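Local coordinates for microcin B17-processing protein McbD (Escherichia coli str. K-12 substr. MG1655, PDB 6GRH) that is required to convert the inactive microcin B17 precursor into the active peptide antibiotic, and belongs to the YcaO cyclodehydratase family, at residues R62-F65 against N66-T70; K377-H380 against T381-I385. The protein carries 1 engineered substitution. All coordinates share one frame; numbering follows the deposited sequence.

Contact 1 (R62-F65 against N66-T70)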
loop_
_atom_site.group_PDB
_atom_site.type_symbol
_atom_site.label_atom_id
_atom_site.label_comp_id
_atom_site.label_asym_id
_atom_site.label_seq_id
_atom_site.Cartn_x
_atom_site.Cartn_y
_atom_site.Cartn_z
ATOM N N ARG E 62 26.379 3.821 -28.231
ATOM C CA ARG E 62 26.265 5.267 -28.194
ATOM C C ARG E 62 27.633 5.940 -28.324
ATOM O O ARG E 62 27.781 6.943 -29.039
ATOM C CB ARG E 62 25.555 5.753 -26.935
ATOM C CG ARG E 62 25.343 7.261 -26.947
ATOM C CD ARG E 62 24.580 7.719 -25.711
ATOM N NE ARG E 62 25.311 7.491 -24.454
ATOM C CZ ARG E 62 24.949 8.000 -23.271
ATOM N NH1 ARG E 62 23.860 8.771 -23.120
ATOM N NH2 ARG E 62 25.691 7.771 -22.230
ATOM N N HIS E 63 28.632 5.386 -27.657
ATOM C CA HIS E 63 29.962 5.960 -27.732
ATOM C C HIS E 63 30.543 5.973 -29.175
ATOM O O HIS E 63 30.962 7.021 -29.693
ATOM C CB HIS E 63 30.923 5.211 -26.819
ATOM C CG HIS E 63 32.303 5.780 -26.837
ATOM N ND1 HIS E 63 32.638 6.935 -26.161
ATOM C CD2 HIS E 63 33.434 5.348 -27.443
ATOM C CE1 HIS E 63 33.927 7.176 -26.337
ATOM N NE2 HIS E 63 34.435 6.229 -27.109
ATOM N N PHE E 64 30.564 4.794 -29.785
ATOM C CA PHE E 64 31.193 4.599 -31.102
ATOM C C PHE E 64 30.376 5.219 -32.233
ATOM O O PHE E 64 30.962 5.790 -33.161
ATOM C CB PHE E 64 31.513 3.121 -31.341
ATOM C CG PHE E 64 32.610 2.618 -30.460
ATOM C CD1 PHE E 64 33.937 2.935 -30.751
ATOM C CD2 PHE E 64 32.346 1.851 -29.331
ATOM C CE1 PHE E 64 34.967 2.481 -29.938
ATOM C CE2 PHE E 64 33.376 1.404 -28.517
ATOM C CZ PHE E 64 34.684 1.732 -28.816
ATOM N N PHE E 65 29.050 5.185 -32.124
ATOM C CA PHE E 65 28.160 5.794 -33.146
ATOM C C PHE E 65 27.942 7.302 -33.008
ATOM O O PHE E 65 27.778 8.008 -34.014
ATOM C CB PHE E 65 26.785 5.094 -33.173
ATOM C CG PHE E 65 26.770 3.796 -33.925
ATOM C CD1 PHE E 65 27.226 2.615 -33.339
ATOM C CD2 PHE E 65 26.290 3.752 -35.227
ATOM C CE1 PHE E 65 27.210 1.428 -34.040
ATOM C CE2 PHE E 65 26.296 2.561 -35.945
ATOM C CZ PHE E 65 26.754 1.408 -35.357
ATOM N N ASN E 66 27.913 7.817 -31.784
ATOM C CA ASN E 66 27.351 9.167 -31.572
ATOM C C ASN E 66 28.272 10.144 -30.901
ATOM O O ASN E 66 27.922 11.342 -30.871
ATOM C CB ASN E 66 26.124 9.135 -30.664
ATOM C CG ASN E 66 24.980 8.305 -31.188
ATOM O OD1 ASN E 66 24.197 7.815 -30.376
ATOM N ND2 ASN E 66 24.851 8.145 -32.497
ATOM N N GLU E 67 29.373 9.684 -30.306
ATOM C CA GLU E 67 30.061 10.490 -29.281
ATOM C C GLU E 67 31.573 10.693 -29.404
ATOM O O GLU E 67 32.145 11.369 -28.529
ATOM C CB GLU E 67 29.762 9.917 -27.904
ATOM C CG GLU E 67 28.311 10.050 -27.475
ATOM C CD GLU E 67 28.064 9.488 -26.078
ATOM O OE1 GLU E 67 28.909 8.717 -25.545
ATOM O OE2 GLU E 67 26.998 9.784 -25.493
ATOM N N ILE E 68 32.210 10.187 -30.465
ATOM C CA ILE E 68 33.662 10.310 -30.580
ATOM C C ILE E 68 34.027 11.726 -31.040
ATOM O O ILE E 68 33.456 12.221 -32.014
ATOM C CB ILE E 68 34.293 9.330 -31.598
ATOM C CG1 ILE E 68 33.822 7.876 -31.405
ATOM C CG2 ILE E 68 35.827 9.423 -31.550
ATOM C CD1 ILE E 68 34.585 7.066 -30.390
ATOM N N VAL E 69 34.982 12.349 -30.343
ATOM C CA VAL E 69 35.647 13.568 -30.822
ATOM C C VAL E 69 37.133 13.255 -30.925
ATOM O O VAL E 69 37.727 12.723 -29.985
ATOM C CB VAL E 69 35.386 14.797 -29.919
ATOM C CG1 VAL E 69 36.181 16.022 -30.395
ATOM C CG2 VAL E 69 33.883 15.123 -29.896
ATOM N N THR E 70 37.723 13.571 -32.078
ATOM C CA THR E 70 39.131 13.231 -32.356
ATOM C C THR E 70 40.088 14.206 -31.711
ATOM O O THR E 70 39.732 15.328 -31.402
ATOM C CB THR E 70 39.416 13.190 -33.857
ATOM O OG1 THR E 70 39.139 14.471 -34.439
ATOM C CG2 THR E 70 38.523 12.147 -34.504
HETATM O O HOH W 1 27.905 6.237 -24.228
HETATM O O HOH W 2 31.486 9.121 -24.811
HETATM O O HOH W 3 31.056 8.914 -32.953
#
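The C-terminal turn of helix 47-66 brings Arg62 and His63 against Glu67, the residue where the chain leaves helical geometry. Two i to i-4 backbone bonds run here, Asn66 N to Arg62 O (2.9 Å) and Glu67 N to His63 O (3.2 Å). Arg62 meets Glu67 by charge rather than by a directed bond: OE2 sits over one face of the guanidinium, 3.0 Å from NE, and the two planes are 35° apart. The N-H of NE goes instead to an in-plane water 2.9 Å away, which donates to Glu67 OE1. CG and CD of Arg62 already run alongside OE2 of Glu67, and the bend at chi3 (64°) keeps NE beside the same oxygen. A second water donates to Glu67 OE1 at 2.7 Å and lies 2.8 Å from His63 ND1, in the plane of the imidazole. Two waters thus grip OE1, while OE2 also pairs with Arg199 of the neighbouring McbB chain; the two arginines at OE2 would probably favour an ionised Glu67. Within the YcaO fold this helix end also forms part of the interface with McbB, where Asn66 ND2 donates to Lys206 O of that chain. His63 projects from the helix with CG opposite the backbone N (chi1 -179°); its NE2 bonds Tyr341 OH on strand 339-347 and its ring stacks on Tyr354. Ile68 CD1 lies against the imidazole, 3.4 Å from His63 NE2, and makes an apolar contact with CD1 of Phe64 as the chain turns out of the helix. A third water continues the helical path, accepting from Ile68 N and donating to Phe64 O at 3.1 Å.

Contact 2 (K377-H380 against T381-I385)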
loop_
_atom_site.group_PDB
_atom_site.type_symbol
_atom_site.label_atom_id
_atom_site.label_comp_id
_atom_site.label_asym_id
_atom_site.label_seq_id
_atom_site.Cartn_x
_atom_site.Cartn_y
_atom_site.Cartn_z
ATOM N N LYS E 377 47.946 -11.028 -41.843
ATOM C CA LYS E 377 48.737 -12.118 -41.250
ATOM C C LYS E 377 47.999 -13.440 -41.040
ATOM O O LYS E 377 48.645 -14.440 -40.731
ATOM C CB LYS E 377 49.405 -11.678 -39.949
ATOM C CG LYS E 377 50.446 -10.589 -40.130
ATOM C CD LYS E 377 51.686 -11.100 -40.854
ATOM C CE LYS E 377 52.704 -10.005 -41.140
ATOM N NZ LYS E 377 52.955 -9.119 -39.967
ATOM N N ILE E 378 46.680 -13.482 -41.227
ATOM C CA ILE E 378 45.941 -14.765 -41.129
ATOM C C ILE E 378 45.225 -15.206 -42.407
ATOM O O ILE E 378 44.621 -16.284 -42.438
ATOM C CB ILE E 378 44.944 -14.755 -39.957
ATOM C CG1 ILE E 378 43.853 -13.694 -40.168
ATOM C CG2 ILE E 378 45.684 -14.501 -38.648
ATOM C CD1 ILE E 378 42.662 -13.868 -39.267
ATOM N N TYR E 379 45.273 -14.387 -43.456
ATOM C CA TYR E 379 44.666 -14.761 -44.723
ATOM C C TYR E 379 45.342 -14.024 -45.877
ATOM O O TYR E 379 45.838 -12.915 -45.703
ATOM C CB TYR E 379 43.167 -14.469 -44.687
ATOM C CG TYR E 379 42.404 -15.049 -45.849
ATOM C CD1 TYR E 379 42.013 -16.379 -45.849
ATOM C CD2 TYR E 379 42.071 -14.263 -46.957
ATOM C CE1 TYR E 379 41.309 -16.921 -46.906
ATOM C CE2 TYR E 379 41.365 -14.793 -48.023
ATOM C CZ TYR E 379 40.982 -16.128 -47.995
ATOM O OH TYR E 379 40.294 -16.686 -49.057
ATOM N N HIS E 380 45.393 -14.676 -47.034
ATOM C CA HIS E 380 45.817 -14.042 -48.289
ATOM C C HIS E 380 44.844 -14.487 -49.372
ATOM O O HIS E 380 44.389 -15.635 -49.352
ATOM C CB HIS E 380 47.263 -14.432 -48.656
ATOM C CG HIS E 380 47.917 -13.491 -49.628
ATOM N ND1 HIS E 380 47.889 -13.685 -50.997
ATOM C CD2 HIS E 380 48.613 -12.345 -49.429
ATOM C CE1 HIS E 380 48.548 -12.705 -51.594
ATOM N NE2 HIS E 380 48.988 -11.874 -50.665
ATOM N N THR E 381 44.514 -13.583 -50.301
ATOM C CA THR E 381 43.651 -13.903 -51.449
ATOM C C THR E 381 44.042 -15.238 -52.084
ATOM O O THR E 381 45.227 -15.504 -52.305
ATOM C CB THR E 381 43.708 -12.812 -52.537
ATOM O OG1 THR E 381 43.181 -11.596 -52.015
ATOM C CG2 THR E 381 42.885 -13.210 -53.774
ATOM N N GLY E 382 43.043 -16.082 -52.336
ATOM C CA GLY E 382 43.273 -17.392 -52.952
ATOM C C GLY E 382 43.459 -18.555 -51.995
ATOM O O GLY E 382 43.444 -19.705 -52.435
ATOM N N ASP E 383 43.636 -18.274 -50.699
ATOM C CA ASP E 383 43.752 -19.316 -49.678
ATOM C C ASP E 383 42.466 -20.123 -49.534
ATOM O O ASP E 383 42.516 -21.337 -49.406
ATOM C CB ASP E 383 44.065 -18.725 -48.291
ATOM C CG ASP E 383 45.534 -18.393 -48.080
ATOM O OD1 ASP E 383 46.351 -18.549 -49.001
ATOM O OD2 ASP E 383 45.855 -17.963 -46.947
ATOM N N GLY E 384 41.327 -19.443 -49.521
ATOM C CA GLY E 384 40.050 -20.082 -49.253
ATOM C C GLY E 384 39.142 -20.125 -50.459
ATOM O O GLY E 384 39.616 -20.163 -51.609
ATOM N N ILE E 385 37.840 -20.116 -50.185
ATOM C CA ILE E 385 36.797 -20.228 -51.201
ATOM C C ILE E 385 36.578 -18.876 -51.897
ATOM O O ILE E 385 36.227 -17.877 -51.239
ATOM C CB ILE E 385 35.472 -20.709 -50.579
ATOM C CG1 ILE E 385 35.649 -22.096 -49.942
ATOM C CG2 ILE E 385 34.363 -20.763 -51.625
ATOM C CD1 ILE E 385 34.701 -22.349 -48.783
#
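Between His380 and Asp383 the chain reverses in four residues, with Thr381 and Gly382 at the corner and Gly382 at positive phi (93°). Asp383 N closes the reversal on His380 O at 3.1 Å, a fairly straight bond (157° at the hydrogen). Tyr379, just before it, has chi1 near trans (-169°), which carries the ring across to the outgoing arm and past Asp383, CE1 of Tyr379 lying 3.6 Å from Asp383 CB. Its hydroxyl accepts the N-H of Gly384 at 3.0 Å and is also hydrogen-bonded to Glu389 OE2, which takes the N-H of Gly382 as well. Asp383 turns its carboxylate back to the incoming arm, where OD2 receives a weak bond from His380 N (3.3 Å). The imidazole of His380 swings to the outer side of the corner, and ND1 makes a weak, long bond to Thr381 O (3.5 Å). Tyr379 is the buried member, resting on Leu179 and Gln180 at the end of helix 157-180, whereas His380 and Asp383 are exposed. The corner is a type II beta turn with glycine in its third position, set in the loop region after strand 350-358.

Overall arrangement
The two contacts are separate local features, centred about 18 Å (contact 1) and 21 Å (contact 2) from the centre of the chain; their centres are 33 Å apart and their nearest atoms about 20 Å apart. Contact 1 ends a helix and contact 2 turns a loop more than 300 residues later, both within the YcaO region. Their surroundings differ: contact 1 is buried against McbB, while no other protein chain of the assembly touches contact 2, which lies at the surface beside helix 157-180. The antiparallel hairpin of strands 339-347 and 350-358 relates them: its Tyr341 and Tyr354 meet His63 of contact 1, and the chain leaving strand 350-358 goes on to contact 2.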